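Local coordinates for BDI-0842-like domain-containing protein (Parabacteroides distasonis, PDB 4JM1) that is of unknown function but adopts a compact alpha/beta fold resembling the prodomain of alpha-lytic protease, at residues A[53-65]-A[72-84]. Sequence-based numbering, arbitrary orientation.
Sequences VSGLKGVLIVDIK and GAVVGKRIGKAYK
Val74 makes the first approach to the strand 58-63, its CG1 lying 4.4 Å from CG2 of Val62, a loose apolar touch. Past the turn, Lys77 O meets CG1 of Val62 and also accepts from a water, which itself accepts from Asp63 N, so one water joins the two backbones where direct pairing stops. Arg78 folds back over its own chain: with the bend at chi2 (73°), NH1 and NH2 both reach Val74 O end-on, that oxygen lying close to the guanidinium plane, while NH1 also donates to Gly76 O. These three bonds fix the rotation of the group, and its NE passes 3.9 Å from CD1 of Leu60. Ile79 and Gly80 together face Ile61, a classic beta bulge; Ile79 N gives Ile61 O a 2.8 Å bond, whereas the one from Gly80 N is long and weak. The side chain of Ile79 crosses that of Ile61 at about a right angle, CG1 of Ile79 lying 3.7 Å from CG2 of Ile61. Regular antiparallel pairing follows, the short axes running at 170°. Ile61 N returns a nearly straight bond to Gly80 O (173° at the hydrogen), though from above the carbonyl plane. CB of Lys81 rests 3.8 Å from CD2 of Leu60. Val59 N donates to Ala82 O and Ala82 N to Val59 O, each at 2.9 Å. Finally Lys84 N donates to Lys57 O at 3.0 Å, carrying the pairing to the C-terminus. Strand 78-83 is an outer strand of the four-stranded mixed sheet, with 58-63 between it and the parallel strand 24-29. Helix 38-50 packs on the face carrying Val59, Ile61 and Ala82, through Leu45 and Ala41; Asp38 at its start accepts from Lys81 N.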
ATOM      1  N   VAL A  53      11.812  -2.867   5.289  1.00 12.21           N
ATOM      2  CA  VAL A  53      11.423  -3.215   3.929  1.00 12.42           C
ATOM      3  C   VAL A  53      12.252  -2.376   2.973  1.00 13.01           C
ATOM      4  O   VAL A  53      12.137  -1.171   2.979  1.00 18.49           O
ATOM      5  CB  VAL A  53       9.903  -3.011   3.691  1.00 11.74           C
ATOM      6  CG1 VAL A  53       9.496  -3.463   2.291  1.00 14.87           C
ATOM      7  CG2 VAL A  53       9.067  -3.761   4.774  1.00 15.05           C
ATOM      8  N   SER A  54      13.039  -3.045   2.151  1.00 16.02           N
ATOM      9  CA  SER A  54      13.940  -2.381   1.213  1.00 17.10           C
ATOM     10  C   SER A  54      13.383  -2.459  -0.194  1.00 18.66           C
ATOM     11  O   SER A  54      12.527  -3.284  -0.502  1.00 20.92           O
ATOM     12  CB  SER A  54      15.355  -3.006   1.289  1.00 19.96           C
ATOM     13  OG  SER A  54      15.348  -4.352   0.919  1.00 26.11           O
ATOM     14  N   GLY A  55      13.866  -1.551  -1.026  1.00 19.87           N
ATOM     15  CA  GLY A  55      13.629  -1.578  -2.451  1.00 20.72           C
ATOM     16  C   GLY A  55      12.305  -1.019  -2.921  1.00 18.76           C
ATOM     17  O   GLY A  55      11.964  -1.187  -4.101  1.00 21.54           O
ATOM     18  N   LEU A  56      11.538  -0.385  -2.038  1.00 15.20           N
ATOM     19  CA  LEU A  56      10.237   0.106  -2.455  1.00 14.80           C
ATOM     20  C   LEU A  56      10.418   1.380  -3.263  1.00 15.08           C
ATOM     21  O   LEU A  56      11.135   2.279  -2.861  1.00 18.13           O
ATOM     22  CB  LEU A  56       9.347   0.407  -1.265  1.00 14.06           C
ATOM     23  CG  LEU A  56       8.950  -0.780  -0.410  1.00 15.27           C
ATOM     24  CD1 LEU A  56       8.096  -0.272   0.765  1.00 15.33           C
ATOM     25  CD2 LEU A  56       8.214  -1.815  -1.223  1.00 17.24           C
ATOM     26  N   LYS A  57       9.721   1.460  -4.384  1.00 14.14           N
ATOM     27  CA  LYS A  57       9.623   2.713  -5.144  1.00 15.09           C
ATOM     28  C   LYS A  57       8.660   3.696  -4.516  1.00 14.27           C
ATOM     29  O   LYS A  57       8.749   4.897  -4.746  1.00 15.86           O
ATOM     30  CB  LYS A  57       9.195   2.425  -6.578  1.00 16.79           C
ATOM     31  CG  LYS A  57      10.289   1.730  -7.346  1.00 19.99           C
ATOM     32  CD  LYS A  57       9.947   1.628  -8.795  1.00 21.97           C
ATOM     33  CE  LYS A  57      11.047   0.914  -9.530  1.00 28.08           C
ATOM     34  NZ  LYS A  57      10.549   0.461 -10.852  1.00 35.48           N
ATOM     35  N   GLY A  58       7.719   3.180  -3.720  1.00 13.46           N
ATOM     36  CA  GLY A  58       6.756   4.051  -3.099  1.00 11.87           C
ATOM     37  C   GLY A  58       5.633   3.221  -2.513  1.00 11.56           C
ATOM     38  O   GLY A  58       5.669   1.995  -2.588  1.00 12.47           O
ATOM     39  N   VAL A  59       4.656   3.905  -1.924  1.00 11.28           N
ATOM     40  CA  VAL A  59       3.397   3.327  -1.459  1.00 10.83           C
ATOM     41  C   VAL A  59       2.255   3.939  -2.257  1.00 11.39           C
ATOM     42  O   VAL A  59       2.237   5.167  -2.511  1.00 11.10           O
ATOM     43  CB  VAL A  59       3.193   3.576   0.042  1.00 10.52           C
ATOM     44  CG1 VAL A  59       1.708   3.391   0.479  1.00 11.09           C
ATOM     45  CG2 VAL A  59       4.145   2.661   0.817  1.00 10.60           C
ATOM     46  N   LEU A  60       1.307   3.072  -2.621  1.00  9.41           N
ATOM     47  CA  LEU A  60       0.079   3.449  -3.292  1.00  9.14           C
ATOM     48  C   LEU A  60      -1.071   3.041  -2.389  1.00  9.82           C
ATOM     49  O   LEU A  60      -1.104   1.896  -1.923  1.00 11.70           O
ATOM     50  CB  LEU A  60      -0.057   2.787  -4.682  1.00  9.95           C
ATOM     51  CG  LEU A  60       1.167   2.976  -5.575  1.00 10.40           C
ATOM     52  CD1 LEU A  60       1.018   2.061  -6.809  1.00 11.62           C
ATOM     53  CD2 LEU A  60       1.395   4.455  -5.948  1.00 11.53           C
ATOM     54  N   ILE A  61      -2.021   3.955  -2.169  1.00 10.14           N
ATOM     55  CA  ILE A  61      -3.250   3.650  -1.451  1.00  9.45           C
ATOM     56  C   ILE A  61      -4.379   3.428  -2.443  1.00  9.36           C
ATOM     57  O   ILE A  61      -4.527   4.188  -3.390  1.00 10.71           O
ATOM     58  CB  ILE A  61      -3.645   4.766  -0.453  1.00  9.41           C
ATOM     59  CG1 ILE A  61      -2.444   5.152   0.443  1.00 11.30           C
ATOM     60  CG2 ILE A  61      -4.911   4.344   0.367  1.00 10.54           C
ATOM     61  CD1 ILE A  61      -1.943   4.097   1.425  1.00 13.18           C
ATOM     62  N   VAL A  62      -5.118   2.341  -2.238  1.00 10.01           N
ATOM     63  CA  VAL A  62      -6.311   2.054  -2.999  1.00  9.59           C
ATOM     64  C   VAL A  62      -7.483   1.757  -2.039  1.00 10.84           C
ATOM     65  O   VAL A  62      -7.286   1.533  -0.836  1.00 11.47           O
ATOM     66  CB  VAL A  62      -6.080   0.815  -3.956  1.00 10.57           C
ATOM     67  CG1 VAL A  62      -4.965   1.105  -5.000  1.00 10.75           C
ATOM     68  CG2 VAL A  62      -5.834  -0.485  -3.196  1.00 11.54           C
ATOM     69  N   ASP A  63      -8.706   1.832  -2.581  1.00 11.24           N
ATOM     70  CA  ASP A  63      -9.918   1.516  -1.806  1.00 12.65           C
ATOM     71  C   ASP A  63     -10.160   0.020  -1.902  1.00 12.66           C
ATOM     72  O   ASP A  63     -10.308  -0.514  -3.001  1.00 13.07           O
ATOM     73  CB  ASP A  63     -11.094   2.322  -2.350  1.00 13.69           C
ATOM     74  CG  ASP A  63     -12.361   2.225  -1.493  1.00 15.44           C
ATOM     75  OD1 ASP A  63     -12.484   1.328  -0.625  1.00 16.00           O
ATOM     76  OD2 ASP A  63     -13.237   3.094  -1.695  1.00 19.62           O
ATOM     77  N   ILE A  64     -10.231  -0.645  -0.743  1.00 12.28           N
ATOM     78  CA  ILE A  64     -10.565  -2.071  -0.681  1.00 13.05           C
ATOM     79  C   ILE A  64     -11.877  -2.417  -1.427  1.00 14.36           C
ATOM     80  O   ILE A  64     -12.035  -3.527  -1.947  1.00 15.63           O
ATOM     81  CB  ILE A  64     -10.664  -2.552   0.798  1.00 13.67           C
ATOM     82  CG1 ILE A  64     -10.661  -4.087   0.908  1.00 15.81           C
ATOM     83  CG2 ILE A  64     -11.919  -1.945   1.525  1.00 15.11           C
ATOM     84  CD1 ILE A  64      -9.313  -4.748   0.567  1.00 15.81           C
ATOM     85  N   LYS A  65     -12.780  -1.448  -1.506  1.00 14.33           N
ATOM     86  CA  LYS A  65     -14.084  -1.673  -2.125  1.00 16.14           C
ATOM     87  C   LYS A  65     -14.045  -1.709  -3.642  1.00 17.63           C
ATOM     88  O   LYS A  65     -15.038  -2.110  -4.272  1.00 22.02           O
ATOM     89  CB  LYS A  65     -15.091  -0.618  -1.676  1.00 17.18           C
ATOM     90  CG  LYS A  65     -15.399  -0.669  -0.161  1.00 20.02           C
ATOM     91  CD  LYS A  65     -16.424   0.349   0.268  1.00 21.74           C
ATOM     92  CE  LYS A  65     -15.938   1.791   0.167  1.00 20.92           C
ATOM     93  NZ  LYS A  65     -14.657   2.023   0.957  1.00 19.94           N
ATOM     94  N   GLY A  72       1.210 -10.089  -8.788  1.00 22.33           N
ATOM     95  CA  GLY A  72       2.166  -9.078  -9.225  1.00 19.84           C
ATOM     96  C   GLY A  72       1.643  -7.680  -9.526  1.00 16.15           C
ATOM     97  O   GLY A  72       2.427  -6.837  -9.902  1.00 16.81           O
ATOM     98  N   ALA A  73       0.332  -7.456  -9.372  1.00 15.46           N
ATOM     99  CA  ALA A  73      -0.291  -6.160  -9.725  1.00 14.24           C
ATOM    100  C   ALA A  73      -1.593  -5.928  -8.972  1.00 15.35           C
ATOM    101  O   ALA A  73      -2.252  -6.875  -8.524  1.00 15.70           O
ATOM    102  CB  ALA A  73      -0.543  -6.113 -11.239  1.00 15.94           C
ATOM    103  N   VAL A  74      -1.941  -4.660  -8.796  1.00 13.94           N
ATOM    104  CA  VAL A  74      -3.230  -4.296  -8.234  1.00 13.28           C
ATOM    105  C   VAL A  74      -3.910  -3.301  -9.170  1.00 13.40           C
ATOM    106  O   VAL A  74      -3.366  -2.223  -9.478  1.00 13.65           O
ATOM    107  CB  VAL A  74      -3.132  -3.710  -6.818  1.00 13.14           C
ATOM    108  CG1 VAL A  74      -4.541  -3.397  -6.266  1.00 14.22           C
ATOM    109  CG2 VAL A  74      -2.342  -4.658  -5.891  1.00 15.43           C
ATOM    110  N   VAL A  75      -5.098  -3.659  -9.623  1.00 12.67           N
ATOM    111  CA  VAL A  75      -5.857  -2.830 -10.555  1.00 13.48           C
ATOM    112  C   VAL A  75      -6.852  -1.944  -9.794  1.00 14.09           C
ATOM    113  O   VAL A  75      -7.611  -2.421  -8.939  1.00 17.00           O
ATOM    114  CB  VAL A  75      -6.620  -3.711 -11.553  1.00 14.34           C
ATOM    115  CG1 VAL A  75      -7.483  -2.854 -12.514  1.00 16.82           C
ATOM    116  CG2 VAL A  75      -5.662  -4.589 -12.323  1.00 18.42           C
ATOM    117  N   GLY A  76      -6.847  -0.649 -10.082  1.00 13.77           N
ATOM    118  CA  GLY A  76      -7.813   0.275  -9.499  1.00 14.98           C
ATOM    119  C   GLY A  76      -7.260   1.666  -9.301  1.00 13.96           C
ATOM    120  O   GLY A  76      -6.040   1.901  -9.383  1.00 14.78           O
ATOM    121  N   LYS A  77      -8.152   2.588  -8.981  1.00 12.68           N
ATOM    122  CA  LYS A  77      -7.732   3.963  -8.793  1.00 13.14           C
ATOM    123  C   LYS A  77      -6.819   4.069  -7.557  1.00 11.19           C
ATOM    124  O   LYS A  77      -7.129   3.549  -6.487  1.00 12.03           O
ATOM    125  CB  LYS A  77      -8.916   4.879  -8.590  1.00 15.20           C
ATOM    126  CG  LYS A  77      -8.559   6.370  -8.658  1.00 18.83           C
ATOM    127  CD  LYS A  77      -9.724   7.268  -8.260  1.00 19.59           C
ATOM    128  CE  LYS A  77      -9.347   8.675  -8.381  1.00 20.43           C
ATOM    129  NZ  LYS A  77     -10.424   9.527  -7.902  1.00 20.77           N
ATOM    130  N   ARG A  78      -5.685   4.741  -7.730  1.00 11.04           N
ATOM    131  CA  ARG A  78      -4.805   5.093  -6.631  1.00 10.48           C
ATOM    132  C   ARG A  78      -5.347   6.378  -6.008  1.00 11.12           C
ATOM    133  O   ARG A  78      -5.357   7.444  -6.641  1.00 13.37           O
ATOM    134  CB  ARG A  78      -3.357   5.275  -7.091  1.00 11.01           C
ATOM    135  CG  ARG A  78      -2.657   3.983  -7.469  1.00 10.93           C
ATOM    136  CD  ARG A  78      -3.079   3.322  -8.801  1.00 12.06           C
ATOM    137  NE  ARG A  78      -2.150   2.238  -9.102  1.00 11.72           N
ATOM    138  CZ  ARG A  78      -2.408   0.927  -9.077  1.00 11.25           C
ATOM    139  NH1 ARG A  78      -3.640   0.472  -8.933  1.00 12.24           N
ATOM    140  NH2 ARG A  78      -1.432   0.048  -9.271  1.00 12.01           N
ATOM    141  N   ILE A  79      -5.783   6.257  -4.758  1.00  9.98           N
ATOM    142  CA  ILE A  79      -6.373   7.354  -4.001  1.00 10.73           C
ATOM    143  C   ILE A  79      -5.372   8.148  -3.179  1.00  9.78           C
ATOM    144  O   ILE A  79      -5.700   9.180  -2.577  1.00 11.73           O
ATOM    145  CB  ILE A  79      -7.589   6.864  -3.171  1.00 11.49           C
ATOM    146  CG1 ILE A  79      -7.188   5.955  -2.013  1.00 11.28           C
ATOM    147  CG2 ILE A  79      -8.651   6.177  -4.116  1.00 15.32           C
ATOM    148  CD1 ILE A  79      -8.318   5.448  -1.154  1.00 13.64           C
ATOM    149  N   GLY A  80      -4.140   7.650  -3.114  1.00 10.42           N
ATOM    150  CA  GLY A  80      -3.039   8.353  -2.487  1.00 12.50           C
ATOM    151  C   GLY A  80      -1.735   7.707  -2.927  1.00 10.34           C
ATOM    152  O   GLY A  80      -1.715   6.545  -3.330  1.00 10.75           O
ATOM    153  N   LYS A  81      -0.631   8.458  -2.845  1.00 10.94           N
ATOM    154  CA  LYS A  81       0.658   7.960  -3.248  1.00 11.61           C
ATOM    155  C   LYS A  81       1.763   8.691  -2.526  1.00 10.78           C
ATOM    156  O   LYS A  81       1.578   9.845  -2.092  1.00 12.99           O
ATOM    157  CB  LYS A  81       0.819   8.066  -4.775  1.00 13.50           C
ATOM    158  CG  LYS A  81       0.962   9.457  -5.347  1.00 17.11           C
ATOM    159  CD  LYS A  81       1.071   9.345  -6.876  1.00 18.98           C
ATOM    160  CE  LYS A  81       1.318  10.677  -7.539  1.00 24.82           C
ATOM    161  NZ  LYS A  81       0.048  11.383  -7.855  1.00 22.75           N
ATOM    162  N   ALA A  82       2.908   8.029  -2.428  1.00 10.81           N
ATOM    163  CA  ALA A  82       4.151   8.590  -1.882  1.00 11.75           C
ATOM    164  C   ALA A  82       5.320   7.862  -2.529  1.00 11.54           C
ATOM    165  O   ALA A  82       5.321   6.633  -2.614  1.00 13.82           O
ATOM    166  CB  ALA A  82       4.210   8.411  -0.365  1.00 13.39           C
ATOM    167  N   TYR A  83       6.332   8.623  -2.964  1.00 13.64           N
ATOM    168  CA  TYR A  83       7.531   8.066  -3.581  1.00 14.17           C
ATOM    169  C   TYR A  83       8.728   8.074  -2.651  1.00 16.59           C
ATOM    170  O   TYR A  83       8.842   8.948  -1.801  1.00 18.79           O
ATOM    171  CB  TYR A  83       7.887   8.884  -4.835  1.00 13.77           C
ATOM    172  CG  TYR A  83       6.809   8.861  -5.920  1.00 12.88           C
ATOM    173  CD1 TYR A  83       6.790   7.851  -6.864  1.00 13.74           C
ATOM    174  CD2 TYR A  83       5.853   9.844  -6.000  1.00 16.96           C
ATOM    175  CE1 TYR A  83       5.826   7.819  -7.874  1.00 14.61           C
ATOM    176  CE2 TYR A  83       4.887   9.839  -7.000  1.00 16.71           C
ATOM    177  CZ  TYR A  83       4.886   8.794  -7.932  1.00 14.63           C
ATOM    178  OH  TYR A  83       3.922   8.778  -8.924  1.00 17.23           O
ATOM    179  N   LYS A  84       9.603   7.106  -2.866  1.00 19.78           N
ATOM    180  CA  LYS A  84      10.920   6.980  -2.185  1.00 27.08           C
ATOM    181  C   LYS A  84      11.747   8.267  -2.238  1.00 31.74           C
ATOM    182  O   LYS A  84      11.710   9.003  -3.227  1.00 33.23           O
ATOM    183  CB  LYS A  84      11.708   5.828  -2.837  1.00 30.19           C
ATOM    184  CG  LYS A  84      13.255   5.902  -2.741  1.00 38.67           C
ATOM    185  CD  LYS A  84      13.896   4.711  -3.420  1.00 44.70           C
ATOM    186  CE  LYS A  84      13.889   4.862  -4.929  1.00 50.45           C
ATOM    187  NZ  LYS A  84      13.958   3.534  -5.634  1.00 55.44           N
ATOM    188  OXT LYS A  84      12.456   8.594  -1.266  1.00 35.01           O
TER
HETATM  189  O   HOH W   1      -9.349   2.541  -5.331  1.00 12.95           O